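Local coordinates for protein glycosyl hydrolase (Aspergillus fumigatus, PDB 2X8R) that probably cleaves the beta-1,4 bonds between N-acetylmuramic acid and N-acetylglucosamine in bacterial peptidoglycan, as a secreted family GH25 lysozyme, at residues 167-172 with 180-185; 186-189 with 193-196; 33-38 with 101-106; 64-69 with 116-121. All coordinates share one frame; numbering follows the deposited sequence.

Interaction 1 (167-172 with 180-185); sequences SPPKTI and TIWQNS
Trp-182 is the residue of 180-185 that meets the proline-rich loop 167-172, and its indole lies against Ser-167, Pro-168 and Pro-169. A chi1 near trans (167°) swings the ring out from the strand to the loop. Two CH-pi contacts occupy the same face. CD of Pro-169 sits nearly straight above the five-membered ring, 3.4 Å from its centroid. CG of Pro-169 comes within 3.6 Å of CD1 of Trp-182. CA of Pro-168 lies 3.6 Å from the centroid of the six-membered ring. At the benzo end the carbonyl O of Ser-167 approaches CZ2 of Trp-182 obliquely, at 3.1 Å. The indole N-H is hydrogen-bonded to the backbone O of Ala-163, outside the two segments. Gln-183 points away from the loop and hydrogen-bonds Tyr-137, Tyr-164 and Asp-8. One residue further on, CB of Asn-184 lies 3.4 Å above the plane of the Trp-182 ring on its other face, so the indole is held between the prolines and its own strand. Strand 181-185 runs parallel to 159-162 and antiparallel to 193-198 in the barrel sheet, and Pro-169 also leans on Leu-161 of the former.

Interaction 2 (186-189 with 193-196); sequences DKYK and DSDK
Tyr-188 lays its side chain against the start of strand 193-196, and the contact with Asp-193 and Ser-194 can be followed outward from its CB. That carbon packs on the peptide link between the two residues, 3.6 Å from N of Ser-194 and 3.7 Å from C of Asp-193. CG, which a chi1 of -174° places opposite the backbone N, passes CA of Ser-194 at 4.2 Å. On one branch of the ring CD1 comes to 4.0 Å from CB of Ser-194, an oblique approach. The hydroxyl of this serine is engaged by Gln-5 and lies beside the amide of Asn-184. No hydrogen bond joins 186-189 to 193-196. The loop is the connection of a beta-hairpin, linking strand 181-185 to its antiparallel neighbour 193-198 in the barrel wall of this GH25 enzyme, and Tyr-188 folds back over the returning strand. Further out, its ring meets that of Phe-7 at an inclined angle and that of His-190 edge-to-face. At the start of the loop, CA of Asp-186 is 3.1 Å from OD1 of Asp-193, a closeness to be treated with caution because Asp-193 is modelled in two conformations.

Interaction 3 (33-38 with 101-106); sequences ATEGTT and NPYGAT
Above the C-terminal ends of the barrel strands, Glu-35 from the end of strand 26-35 meets Tyr-103 from the type I beta turn 101-104. The two side chains approach from opposite directions and join through a single hydrogen bond, in which the phenol OH of Tyr-103 donates to OE2 of Glu-35 over 2.6 Å. OE2 is met on its syn side, 18° out of the carboxylate plane, and itself lies in the plane of the tyrosine ring at its edge, 3.2 Å from CE2 of Tyr-103. Carboxylate and ring are turned 40° against each other. An extended chain, trans already at its first torsion (chi1 171°), carries the glutamate this far. The turn closely follows strand 95-97, at whose end the DXE motif characteristic of GH25 lysozymes begins, so the pair probably lies near the catalytic cleft. Asn-101 shapes the turn from within: its OD1 accepts from N of Tyr-103 at 2.9 Å, forming an Asx turn in which the donor stands above the carbonyl plane. Its ND2 gives a hydrogen bond of 2.9 Å to O of Ala-105, on a lone pair. CB of Pro-102 lies over the centre of the Tyr-103 ring. Around the pair, OE1 of Glu-35 forms a salt bridge with Lys-32, and Arg-65 makes a cation-pi contact with Tyr-103.

Interaction 4 (64-69 with 116-121); sequences ARPDKS and VAWIHD
The indole of Trp-118 is received by Ala-64, Pro-66 and Ser-69, and the polar part of this contact is one hydrogen bond. NE1 of Trp-118 donates to the carbonyl O of Ser-69 at 2.7 Å, with an angle of 146° at the hydrogen. The acceptor lies in the ring plane at its edge, whereas the donor is tilted 25° from the plane of the carbonyl. This bond satisfies the N-H of a buried ring and, with Pro-66 over the face, helps to fix its rotation. CH-pi contact comes from Pro-66, whose CB stands almost directly above the five-membered ring, 3.6 Å from its centroid. The proline and the indole cross at about a right angle, and CA of Pro-66 also reaches within 3.4 Å of NE1 of Trp-118. With CG anti to the backbone N (chi1 -168°), the tryptophan reaches from helix 112-130 toward the loop joining strand 57-63 to helix 71-79, thereby linking two successive beta-alpha units of the barrel. Apolar packing is found at the benzo end, where CB of Ala-64 touches CH2 of Trp-118 obliquely at 3.5 Å. Leu-96 of strand 95-97 touches both Ala-64 and Trp-118 from the barrel side. Backbone bonding shapes the receiving loop: N of Lys-68 bonds to O of Arg-65 at 3.0 Å, within the type I turn 65-68, after which the carbonyl of Ser-69 comes to the edge of the indole while Pro-66 covers a face. NE2 of Gln-74, on helix 71-79, hydrogen-bonds both O of Arg-65 and OG of Ser-69.

From the N terminus, 33-38 and 64-69 come first, and their partners 101-106 and 116-121 follow in the same order, so interactions 3 and 4 cross. They bring the ends of strands 26-35 and 57-63 together with the turn after strand 95-97 and with helix 112-130. Arg-65 joins them, by a cation-pi contact with Tyr-103 and a long, weak ion pair with Glu-35. Interaction 1 then closes the loop between strands 159-162 and 181-185, and interaction 2 the next loop, before strand 193-198; they lie in series, nothing nests, and Trp-182 and Lys-196 bond between them through the backbone. Interactions 2 and 4 lie on opposite sides of the chain's centre, their own centres about 27 Å apart.

Interaction 1 (167-172 with 180-185)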
loop_
_atom_site.group_PDB
_atom_site.type_symbol
_atom_site.label_atom_id
_atom_site.label_comp_id
_atom_site.label_asym_id
_atom_site.label_seq_id
_atom_site.Cartn_x
_atom_site.Cartn_y
_atom_site.Cartn_z
ATOM N N SER A 167 -11.545 17.222 0.012
ATOM C CA SER A 167 -10.285 17.962 0.171
ATOM C C SER A 167 -9.144 17.020 0.531
ATOM O O SER A 167 -9.383 16.054 1.276
ATOM C CB SER A 167 -10.377 18.944 1.345
ATOM O OG SER A 167 -11.536 19.777 1.278
ATOM N N PRO A 168 -7.902 17.316 0.078
ATOM C CA PRO A 168 -6.746 16.498 0.484
ATOM C C PRO A 168 -6.468 16.537 1.983
ATOM O O PRO A 168 -6.866 17.477 2.678
ATOM C CB PRO A 168 -5.555 17.166 -0.223
ATOM C CG PRO A 168 -6.141 18.071 -1.220
ATOM C CD PRO A 168 -7.474 18.470 -0.742
ATOM N N PRO A 169 -5.727 15.553 2.464
ATOM C CA PRO A 169 -5.531 15.392 3.901
ATOM C C PRO A 169 -4.845 16.589 4.526
ATOM O O PRO A 169 -3.888 17.083 3.968
ATOM C CB PRO A 169 -4.570 14.194 3.980
ATOM C CG PRO A 169 -4.781 13.456 2.762
ATOM C CD PRO A 169 -5.223 14.392 1.698
ATOM N N LYS A 170 -5.321 17.020 5.688
ATOM C CA LYS A 170 -4.774 18.196 6.338
ATOM C C LYS A 170 -3.789 17.797 7.435
ATOM O O LYS A 170 -2.903 18.579 7.807
ATOM C CB LYS A 170 -5.909 19.089 6.882
ATOM N N THR A 171 -3.898 16.560 7.903
ATOM C CA THR A 171 -3.027 16.081 8.977
ATOM C C THR A 171 -2.109 15.038 8.369
ATOM O O THR A 171 -2.601 14.003 7.909
ATOM C CB THR A 171 -3.830 15.461 10.127
ATOM O OG1 THR A 171 -4.785 16.428 10.587
ATOM C CG2 THR A 171 -2.902 15.060 11.284
ATOM N N ILE A 172 -0.816 15.341 8.354
ATOM C CA ILE A 172 0.203 14.421 7.796
ATOM C C ILE A 172 0.963 13.790 8.951
ATOM O O ILE A 172 1.613 14.488 9.737
ATOM C CB ILE A 172 1.230 15.143 6.912
ATOM C CG1 ILE A 172 0.551 16.029 5.837
ATOM C CG2 ILE A 172 2.217 14.130 6.306
ATOM C CD1 ILE A 172 -0.532 15.313 4.991
ATOM N N THR A 180 2.466 10.609 -0.750
ATOM C CA THR A 180 2.758 10.227 -2.137
ATOM C C THR A 180 1.470 9.806 -2.852
ATOM O O THR A 180 1.259 10.187 -3.982
ATOM C CB THR A 180 3.812 9.125 -2.203
ATOM O OG1 THR A 180 5.032 9.580 -1.591
ATOM C CG2 THR A 180 4.092 8.684 -3.651
ATOM N N ILE A 181 0.612 9.044 -2.161
ATOM C CA ILE A 181 -0.706 8.641 -2.668
ATOM C C ILE A 181 -1.754 8.934 -1.595
ATOM O O ILE A 181 -1.529 8.653 -0.421
ATOM C CB ILE A 181 -0.787 7.116 -2.918
ATOM C CG1 ILE A 181 0.341 6.648 -3.819
ATOM C CG2 ILE A 181 -2.148 6.725 -3.519
ATOM C CD1 ILE A 181 0.328 7.270 -5.127
ATOM N N TRP A 182 -2.904 9.466 -2.008
ATOM C CA TRP A 182 -3.997 9.781 -1.086
ATOM C C TRP A 182 -5.133 8.852 -1.449
ATOM O O TRP A 182 -5.572 8.845 -2.602
ATOM C CB TRP A 182 -4.418 11.241 -1.362
ATOM C CG TRP A 182 -5.712 11.650 -0.752
ATOM C CD1 TRP A 182 -6.264 11.172 0.415
ATOM C CD2 TRP A 182 -6.610 12.674 -1.237
ATOM N NE1 TRP A 182 -7.453 11.836 0.679
ATOM C CE2 TRP A 182 -7.703 12.727 -0.336
ATOM C CE3 TRP A 182 -6.625 13.494 -2.370
ATOM C CZ2 TRP A 182 -8.783 13.599 -0.510
ATOM C CZ3 TRP A 182 -7.695 14.368 -2.550
ATOM C CH2 TRP A 182 -8.772 14.414 -1.612
ATOM N N GLN A 183 -5.571 8.031 -0.493
ATOM C CA GLN A 183 -6.755 7.218 -0.741
ATOM C C GLN A 183 -7.956 8.026 -0.337
ATOM O O GLN A 183 -8.186 8.308 0.860
ATOM C CB GLN A 183 -6.676 5.881 -0.000
ATOM C CG GLN A 183 -7.820 4.903 -0.374
ATOM C CD GLN A 183 -7.829 3.740 0.538
ATOM O OE1 GLN A 183 -8.205 3.869 1.713
ATOM N NE2 GLN A 183 -7.328 2.598 0.049
ATOM N N ASN A 184 -8.665 8.507 -1.359
ATOM C CA ASN A 184 -9.630 9.561 -1.141
ATOM C C ASN A 184 -11.071 9.075 -0.949
ATOM O O ASN A 184 -11.927 9.865 -0.527
ATOM C CB ASN A 184 -9.536 10.604 -2.261
ATOM C CG ASN A 184 -10.000 10.074 -3.578
ATOM O OD1 ASN A 184 -9.393 9.182 -4.140
ATOM N ND2 ASN A 184 -11.114 10.613 -4.081
ATOM N N SER A 185 -11.341 7.808 -1.267
ATOM C CA SER A 185 -12.678 7.221 -1.106
ATOM C C SER A 185 -12.569 5.712 -1.091
ATOM O O SER A 185 -11.663 5.153 -1.725
ATOM C CB SER A 185 -13.609 7.638 -2.259
ATOM O OG SER A 185 -14.900 7.044 -2.131
#

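Interaction 2 (186-189 with 193-196)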
loop_
_atom_site.group_PDB
_atom_site.type_symbol
_atom_site.label_atom_id
_atom_site.label_comp_id
_atom_site.label_asym_id
_atom_site.label_seq_id
_atom_site.Cartn_x
_atom_site.Cartn_y
_atom_site.Cartn_z
ATOM N N ASP A 186 -13.499 5.063 -0.392
ATOM C CA ASP A 186 -13.627 3.602 -0.445
ATOM C C ASP A 186 -14.713 3.134 -1.439
ATOM O O ASP A 186 -15.186 1.979 -1.386
ATOM C CB ASP A 186 -13.863 3.033 0.965
ATOM C CG ASP A 186 -15.141 3.578 1.634
ATOM O OD1 ASP A 186 -15.855 4.417 1.014
ATOM O OD2 ASP A 186 -15.402 3.213 2.826
ATOM N N LYS A 187 -15.077 4.011 -2.370
ATOM C CA LYS A 187 -16.147 3.731 -3.339
ATOM C C LYS A 187 -15.798 4.086 -4.777
ATOM O O LYS A 187 -16.486 4.897 -5.418
ATOM C CB LYS A 187 -17.437 4.465 -2.980
ATOM N N TYR A 188 -14.800 3.431 -5.326
ATOM C CA TYR A 188 -14.382 3.756 -6.685
ATOM C C TYR A 188 -15.243 3.019 -7.702
ATOM O O TYR A 188 -15.514 1.832 -7.552
ATOM C CB TYR A 188 -12.913 3.408 -6.862
ATOM C CG TYR A 188 -12.333 3.833 -8.191
ATOM C CD1 TYR A 188 -12.451 5.149 -8.639
ATOM C CD2 TYR A 188 -11.642 2.924 -8.973
ATOM C CE1 TYR A 188 -11.888 5.532 -9.861
ATOM C CE2 TYR A 188 -11.077 3.292 -10.193
ATOM C CZ TYR A 188 -11.200 4.610 -10.618
ATOM O OH TYR A 188 -10.663 5.003 -11.831
ATOM N N LYS A 189 -15.692 3.744 -8.731
ATOM C CA LYS A 189 -16.547 3.190 -9.764
ATOM C C LYS A 189 -16.056 1.850 -10.315
ATOM O O LYS A 189 -16.853 0.930 -10.533
ATOM C CB LYS A 189 -16.780 4.209 -10.914
ATOM C CG LYS A 189 -17.545 3.618 -12.078
ATOM C CD LYS A 189 -17.935 4.636 -13.139
ATOM C CE LYS A 189 -19.037 4.128 -14.073
ATOM N NZ LYS A 189 -18.804 2.830 -14.785
ATOM N N ASP A 193 -11.061 0.898 -3.770
ATOM C CA ASP A 193 -10.870 2.238 -3.222
ATOM C C ASP A 193 -10.263 3.156 -4.286
ATOM O O ASP A 193 -9.489 2.700 -5.128
ATOM C CB ASP A 193 -9.917 2.180 -2.028
ATOM C CG ASP A 193 -10.357 1.181 -0.964
ATOM O OD1 ASP A 193 -11.440 1.354 -0.352
ATOM O OD2 ASP A 193 -9.566 0.272 -0.677
ATOM N N SER A 194 -10.599 4.442 -4.240
ATOM C CA SER A 194 -9.993 5.445 -5.132
ATOM C C SER A 194 -8.674 5.950 -4.551
ATOM O O SER A 194 -8.597 6.234 -3.364
ATOM C CB SER A 194 -10.959 6.642 -5.281
ATOM O OG SER A 194 -10.402 7.669 -6.057
ATOM N N ASP A 195 -7.667 6.136 -5.414
ATOM C CA ASP A 195 -6.365 6.662 -4.994
ATOM C C ASP A 195 -5.882 7.750 -5.925
ATOM O O ASP A 195 -6.200 7.730 -7.094
ATOM C CB ASP A 195 -5.299 5.571 -5.015
ATOM C CG ASP A 195 -5.564 4.524 -4.010
ATOM O OD1 ASP A 195 -5.491 4.835 -2.821
ATOM O OD2 ASP A 195 -5.892 3.380 -4.404
ATOM N N LYS A 196 -5.138 8.705 -5.379
ATOM C CA LYS A 196 -4.576 9.809 -6.177
ATOM C C LYS A 196 -3.093 9.931 -5.934
ATOM O O LYS A 196 -2.669 10.154 -4.811
ATOM C CB LYS A 196 -5.250 11.138 -5.761
ATOM C CG LYS A 196 -6.745 11.107 -5.894
ATOM C CD LYS A 196 -7.170 10.809 -7.301
ATOM C CE LYS A 196 -7.797 12.029 -7.990
ATOM N NZ LYS A 196 -9.187 12.216 -7.512
#

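Interaction 3 (33-38 with 101-106)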
loop_
_atom_site.group_PDB
_atom_site.type_symbol
_atom_site.label_atom_id
_atom_site.label_comp_id
_atom_site.label_asym_id
_atom_site.label_seq_id
_atom_site.Cartn_x
_atom_site.Cartn_y
_atom_site.Cartn_z
ATOM N N ALA A 33 -2.138 -8.883 -2.031
ATOM C CA ALA A 33 -1.447 -10.148 -2.311
ATOM C C ALA A 33 -1.544 -11.129 -1.153
ATOM O O ALA A 33 -1.907 -12.285 -1.361
ATOM C CB ALA A 33 -0.011 -9.887 -2.622
ATOM N N THR A 34 -1.264 -10.632 0.051
ATOM C CA THR A 34 -1.160 -11.465 1.249
ATOM C C THR A 34 -1.684 -10.750 2.501
ATOM O O THR A 34 -1.882 -9.523 2.505
ATOM C CB THR A 34 0.300 -11.838 1.496
ATOM O OG1 THR A 34 1.114 -10.647 1.468
ATOM C CG2 THR A 34 0.806 -12.798 0.373
ATOM N N GLU A 35 -1.916 -11.544 3.549
ATOM C CA GLU A 35 -2.295 -11.046 4.846
ATOM C C GLU A 35 -1.667 -11.962 5.892
ATOM O O GLU A 35 -1.715 -13.196 5.766
ATOM C CB GLU A 35 -3.832 -11.036 4.998
ATOM C CG GLU A 35 -4.302 -10.724 6.449
ATOM C CD GLU A 35 -5.811 -10.502 6.599
ATOM O OE1 GLU A 35 -6.504 -10.278 5.596
ATOM O OE2 GLU A 35 -6.312 -10.503 7.748
ATOM N N GLY A 36 -1.102 -11.376 6.942
ATOM C CA GLY A 36 -0.505 -12.191 8.016
ATOM C C GLY A 36 0.570 -13.127 7.504
ATOM O O GLY A 36 1.382 -12.735 6.645
ATOM N N THR A 37 0.596 -14.358 8.030
ATOM C CA THR A 37 1.703 -15.265 7.684
ATOM C C THR A 37 1.350 -16.363 6.692
ATOM O O THR A 37 2.258 -16.965 6.109
ATOM C CB THR A 37 2.289 -15.956 8.926
ATOM O OG1 THR A 37 1.241 -16.708 9.546
ATOM C CG2 THR A 37 2.828 -14.890 9.901
ATOM N N THR A 38 0.060 -16.646 6.506
ATOM C CA THR A 38 -0.337 -17.735 5.621
ATOM C C THR A 38 -1.440 -17.418 4.611
ATOM O O THR A 38 -1.758 -18.270 3.787
ATOM C CB THR A 38 -0.757 -18.999 6.407
ATOM O OG1 THR A 38 -1.943 -18.734 7.149
ATOM C CG2 THR A 38 0.371 -19.419 7.310
ATOM N N ASN A 101 -6.945 -3.016 13.079
ATOM C CA ASN A 101 -7.078 -4.457 13.241
ATOM C C ASN A 101 -8.533 -4.898 13.066
ATOM O O ASN A 101 -9.361 -4.603 13.926
ATOM C CB ASN A 101 -6.581 -4.846 14.619
ATOM C CG ASN A 101 -6.607 -6.366 14.862
ATOM O OD1 ASN A 101 -6.835 -7.134 13.949
ATOM N ND2 ASN A 101 -6.294 -6.792 16.110
ATOM N N PRO A 102 -8.821 -5.669 12.007
ATOM C CA PRO A 102 -10.196 -6.080 11.755
ATOM C C PRO A 102 -10.613 -7.162 12.742
ATOM O O PRO A 102 -11.779 -7.546 12.746
ATOM C CB PRO A 102 -10.160 -6.641 10.315
ATOM C CG PRO A 102 -8.814 -6.266 9.761
ATOM C CD PRO A 102 -7.897 -6.133 10.945
ATOM N N TYR A 103 -9.685 -7.629 13.574
ATOM C CA TYR A 103 -9.973 -8.779 14.413
ATOM C C TYR A 103 -10.240 -8.397 15.867
ATOM O O TYR A 103 -10.336 -9.261 16.695
ATOM C CB TYR A 103 -8.914 -9.884 14.232
ATOM C CG TYR A 103 -8.825 -10.215 12.743
ATOM C CD1 TYR A 103 -9.877 -10.852 12.095
ATOM C CD2 TYR A 103 -7.763 -9.742 11.953
ATOM C CE1 TYR A 103 -9.845 -11.083 10.706
ATOM C CE2 TYR A 103 -7.717 -9.978 10.565
ATOM C CZ TYR A 103 -8.743 -10.656 9.958
ATOM O OH TYR A 103 -8.693 -10.894 8.595
ATOM N N GLY A 104 -10.387 -7.097 16.144
ATOM C CA GLY A 104 -10.974 -6.629 17.423
ATOM C C GLY A 104 -10.065 -6.386 18.621
ATOM O O GLY A 104 -10.531 -6.361 19.760
ATOM N N ALA A 105 -8.770 -6.173 18.388
ATOM C CA ALA A 105 -7.838 -5.820 19.470
ATOM C C ALA A 105 -7.099 -4.573 19.037
ATOM O O ALA A 105 -6.364 -4.613 18.047
ATOM C CB ALA A 105 -6.864 -6.981 19.709
ATOM N N THR A 106 -7.289 -3.466 19.761
ATOM C CA THR A 106 -6.618 -2.200 19.386
ATOM C C THR A 106 -5.077 -2.271 19.334
ATOM O O THR A 106 -4.419 -2.800 20.246
ATOM C CB THR A 106 -7.207 -0.947 20.147
ATOM O OG1 THR A 106 -6.217 0.091 20.261
ATOM C CG2 THR A 106 -7.732 -1.332 21.496
#

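Interaction 4 (64-69 with 116-121)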
loop_
_atom_site.group_PDB
_atom_site.type_symbol
_atom_site.label_atom_id
_atom_site.label_comp_id
_atom_site.label_asym_id
_atom_site.label_seq_id
_atom_site.Cartn_x
_atom_site.Cartn_y
_atom_site.Cartn_z
ATOM N N ALA A 64 -1.008 -6.205 7.083
ATOM C CA ALA A 64 -0.268 -6.565 8.244
ATOM C C ALA A 64 -1.124 -7.110 9.362
ATOM O O ALA A 64 -2.162 -6.619 9.587
ATOM C CB ALA A 64 0.471 -5.398 8.751
ATOM N N ARG A 65 -0.601 -8.095 10.083
ATOM C CA ARG A 65 -1.182 -8.560 11.334
ATOM C C ARG A 65 -0.033 -8.713 12.324
ATOM O O ARG A 65 0.501 -9.807 12.499
ATOM C CB ARG A 65 -1.898 -9.895 11.138
ATOM C CG ARG A 65 -3.235 -9.783 10.423
ATOM C CD ARG A 65 -4.366 -10.328 11.282
ATOM N NE ARG A 65 -4.899 -11.580 10.755
ATOM C CZ ARG A 65 -5.476 -12.518 11.498
ATOM N NH1 ARG A 65 -5.597 -12.348 12.807
ATOM N NH2 ARG A 65 -5.931 -13.628 10.934
ATOM N N PRO A 66 0.363 -7.608 12.952
ATOM C CA PRO A 66 1.612 -7.571 13.692
ATOM C C PRO A 66 1.659 -8.456 14.933
ATOM O O PRO A 66 2.683 -8.656 15.432
ATOM C CB PRO A 66 1.780 -6.084 14.053
ATOM C CG PRO A 66 1.103 -5.438 12.931
ATOM C CD PRO A 66 -0.078 -6.268 12.620
ATOM N N ASP A 67 0.514 -8.860 15.437
ATOM C CA ASP A 67 0.443 -9.812 16.552
ATOM C C ASP A 67 0.808 -11.265 16.176
ATOM O O ASP A 67 1.057 -12.119 17.084
ATOM C CB ASP A 67 -0.935 -9.738 17.242
ATOM C CG ASP A 67 -2.106 -10.033 16.308
ATOM O OD1 ASP A 67 -2.100 -9.694 15.107
ATOM O OD2 ASP A 67 -3.105 -10.601 16.807
ATOM N N LYS A 68 0.901 -11.562 14.877
ATOM C CA LYS A 68 1.025 -12.973 14.436
ATOM C C LYS A 68 2.463 -13.422 14.168
ATOM O O LYS A 68 2.745 -14.650 14.088
ATOM C CB LYS A 68 0.182 -13.228 13.182
ATOM C CG LYS A 68 -1.320 -13.108 13.377
ATOM C CD LYS A 68 -1.820 -14.082 14.468
ATOM C CE LYS A 68 -3.280 -13.790 14.786
ATOM N NZ LYS A 68 -3.798 -14.677 15.877
ATOM N N SER A 69 3.366 -12.463 13.979
ATOM C CA SER A 69 4.771 -12.774 13.650
ATOM C C SER A 69 5.590 -11.506 13.640
ATOM O O SER A 69 5.041 -10.409 13.799
ATOM C CB SER A 69 4.846 -13.422 12.241
ATOM O OG SER A 69 4.831 -12.395 11.257
ATOM N N VAL A 116 6.513 0.163 16.399
ATOM C CA VAL A 116 7.536 0.829 15.590
ATOM C C VAL A 116 8.613 -0.196 15.152
ATOM O O VAL A 116 9.044 -0.218 13.983
ATOM C CB VAL A 116 8.074 2.051 16.333
ATOM C CG1 VAL A 116 9.381 2.584 15.685
ATOM C CG2 VAL A 116 6.934 3.134 16.410
ATOM N N ALA A 117 9.004 -1.083 16.063
ATOM C CA ALA A 117 9.996 -2.106 15.756
ATOM C C ALA A 117 9.485 -3.071 14.676
ATOM O O ALA A 117 10.228 -3.444 13.740
ATOM C CB ALA A 117 10.370 -2.894 17.056
ATOM N N TRP A 118 8.220 -3.461 14.812
ATOM C CA TRP A 118 7.585 -4.381 13.846
ATOM C C TRP A 118 7.605 -3.741 12.446
ATOM O O TRP A 118 8.060 -4.370 11.492
ATOM C CB TRP A 118 6.141 -4.721 14.260
ATOM C CG TRP A 118 5.556 -5.850 13.475
ATOM C CD1 TRP A 118 5.456 -7.156 13.880
ATOM C CD2 TRP A 118 4.940 -5.784 12.184
ATOM N NE1 TRP A 118 4.876 -7.919 12.884
ATOM C CE2 TRP A 118 4.530 -7.100 11.845
ATOM C CE3 TRP A 118 4.703 -4.740 11.270
ATOM C CZ2 TRP A 118 3.908 -7.409 10.620
ATOM C CZ3 TRP A 118 4.069 -5.039 10.024
ATOM C CH2 TRP A 118 3.672 -6.358 9.721
ATOM N N ILE A 119 7.165 -2.489 12.355
ATOM C CA ILE A 119 7.129 -1.807 11.038
ATOM C C ILE A 119 8.538 -1.607 10.478
ATOM O O ILE A 119 8.774 -1.841 9.282
ATOM C CB ILE A 119 6.323 -0.453 11.101
ATOM C CG1 ILE A 119 4.897 -0.684 11.603
ATOM C CG2 ILE A 119 6.260 0.248 9.702
ATOM C CD1 ILE A 119 4.238 0.613 12.113
ATOM N N HIS A 120 9.493 -1.203 11.325
ATOM C CA HIS A 120 10.881 -1.153 10.872
ATOM C C HIS A 120 11.355 -2.518 10.345
ATOM O O HIS A 120 11.970 -2.611 9.266
ATOM C CB HIS A 120 11.784 -0.628 11.988
ATOM C CG HIS A 120 11.928 0.862 12.001
ATOM N ND1 HIS A 120 11.654 1.627 13.110
ATOM C CD2 HIS A 120 12.349 1.726 11.048
ATOM C CE1 HIS A 120 11.910 2.897 12.844
ATOM N NE2 HIS A 120 12.322 2.984 11.594
ATOM N N ASP A 121 11.034 -3.582 11.071
ATOM C CA ASP A 121 11.441 -4.909 10.635
ATOM C C ASP A 121 10.857 -5.278 9.244
ATOM O O ASP A 121 11.574 -5.832 8.408
ATOM C CB ASP A 121 11.067 -5.946 11.666
ATOM C CG ASP A 121 11.991 -5.889 12.925
ATOM O OD1 ASP A 121 12.969 -5.116 12.905
ATOM O OD2 ASP A 121 11.776 -6.643 13.901
#